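Adhesin/hemolysin (Burkholderia pseudomallei 1026a, PDB 4G6V) cleaves tRNA as the toxic component of a contact-dependent growth inhibition system, and is bound here by its immunity protein CdiI. Local coordinates at the interface of chains A and B. Coordinates in Å, arbitrary orientation; residue numbers count along the deposited sequence, not the author numbering. Chains: chain A, Adhesin/hemolysin; chain B, CdiI.

The interface of chains A and B. Residues chain A 52, 54-55, 59; chain B 69-70, 72-73.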
# COMPACT_ATOMS: atom_id res chain seq x y z
N PRO A 52 -2.62 10.17 13.48
CA PRO A 52 -2.79 11.63 13.54
C PRO A 52 -4.28 11.99 13.52
O PRO A 52 -5.02 11.46 12.68
CB PRO A 52 -2.11 12.12 12.25
CG PRO A 52 -1.19 11.01 11.86
CD PRO A 52 -1.92 9.76 12.25
N LEU A 54 -6.13 14.36 12.45
CA LEU A 54 -6.78 14.86 11.24
C LEU A 54 -7.01 13.82 10.15
O LEU A 54 -7.83 14.04 9.26
CB LEU A 54 -6.08 16.11 10.69
CG LEU A 54 -6.31 17.34 11.58
CD1 LEU A 54 -5.59 18.56 11.06
CD2 LEU A 54 -7.77 17.62 11.73
N SER A 55 -6.31 12.70 10.22
CA SER A 55 -6.60 11.57 9.34
C SER A 55 -8.09 11.30 9.31
O SER A 55 -8.75 11.33 10.34
CB SER A 55 -5.88 10.29 9.82
OG SER A 55 -4.56 10.56 10.28
N THR A 59 -8.06 6.43 6.11
CA THR A 59 -6.68 6.38 6.62
C THR A 59 -6.64 5.90 8.05
O THR A 59 -5.86 5.00 8.39
CB THR A 59 -5.98 7.76 6.53
OG1 THR A 59 -5.67 8.05 5.17
CG2 THR A 59 -4.71 7.78 7.33
N LYS B 69 4.69 7.66 9.33
CA LYS B 69 3.32 7.46 9.82
C LYS B 69 2.71 8.75 10.39
O LYS B 69 1.53 9.00 10.22
CB LYS B 69 3.27 6.34 10.86
CG LYS B 69 3.59 4.95 10.31
CD LYS B 69 2.48 4.42 9.41
CE LYS B 69 2.69 2.96 9.09
NZ LYS B 69 3.39 2.24 10.23
N ASN B 70 3.53 9.56 11.04
CA ASN B 70 3.09 10.85 11.58
C ASN B 70 2.60 11.85 10.56
O ASN B 70 2.16 12.92 10.92
CB ASN B 70 4.21 11.52 12.37
CG ASN B 70 4.44 10.88 13.71
OD1 ASN B 70 3.55 10.26 14.28
ND2 ASN B 70 5.66 11.02 14.23
N ALA B 72 0.46 10.87 8.08
CA ALA B 72 -0.68 10.18 7.48
C ALA B 72 -1.81 11.14 7.19
O ALA B 72 -2.70 10.84 6.39
CB ALA B 72 -1.18 9.07 8.41
N ASP B 73 -1.77 12.29 7.84
CA ASP B 73 -2.82 13.27 7.63
C ASP B 73 -2.52 14.20 6.45
O ASP B 73 -3.29 15.12 6.19
CB ASP B 73 -3.10 14.06 8.91
CG ASP B 73 -1.89 14.84 9.40
OD1 ASP B 73 -0.71 14.37 9.22
OD2 ASP B 73 -2.14 15.93 9.99
O HOH W 1 -5.21 10.87 5.40
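A:Pro52 and B:Ala72 meet where the CdiA-CT toxin, a tRNase, packs against the 3-10 helix 69-74 of its immunity protein CdiI, and the patch illustrates how close packing can contribute to recognition of a toxin by its immunity protein. The toxin contributes a loop and the first turn of helix 57-74; the centre of the patch lies about 11 Å from the active-site residue A:Glu66.

Van der Waals packing brings the two surfaces together. The proline ring rests over the short helix, its CG 4.0 Å from the methyl CB of B:Ala72 and facing the backbone carbonyl of B:Lys69, with that of B:Asn70 at its margin. From a different side, CG2 of A:Thr59 comes to 3.9 Å from CB of B:Ala72, so that this methyl is shared by loop and helix. B:Asp73 touches the loop with its CB and with its carboxylate. Its CB lies 3.7 Å from the backbone N of A:Ser55, while its carboxylate carbon CG is 3.9 Å from CB of A:Pro52. With CG lodged between the backbone N and the carbonyl carbon (chi1 61°), the carboxylate lies alongside the loop, OD1 near the proline CB and OD2 near the leucine CB of A:Leu54.

A water-mediated polar link joins the two proteins here. Water 1 stands 2.9 Å from the hydroxyl OG1 of A:Thr59 and 2.7 Å from the carbonyl O of B:Ala72, so A:Thr59 uses both branches.

Within the toxin, the hydroxyl OG of A:Ser55 donates a hydrogen bond to the carbonyl O of A:Pro52 (2.6 Å), tilted 21° from the carbonyl plane. OG lies beside its own backbone N (chi1 -41°), closing the loop on itself and probably helping to hold its shape against B:Asp73.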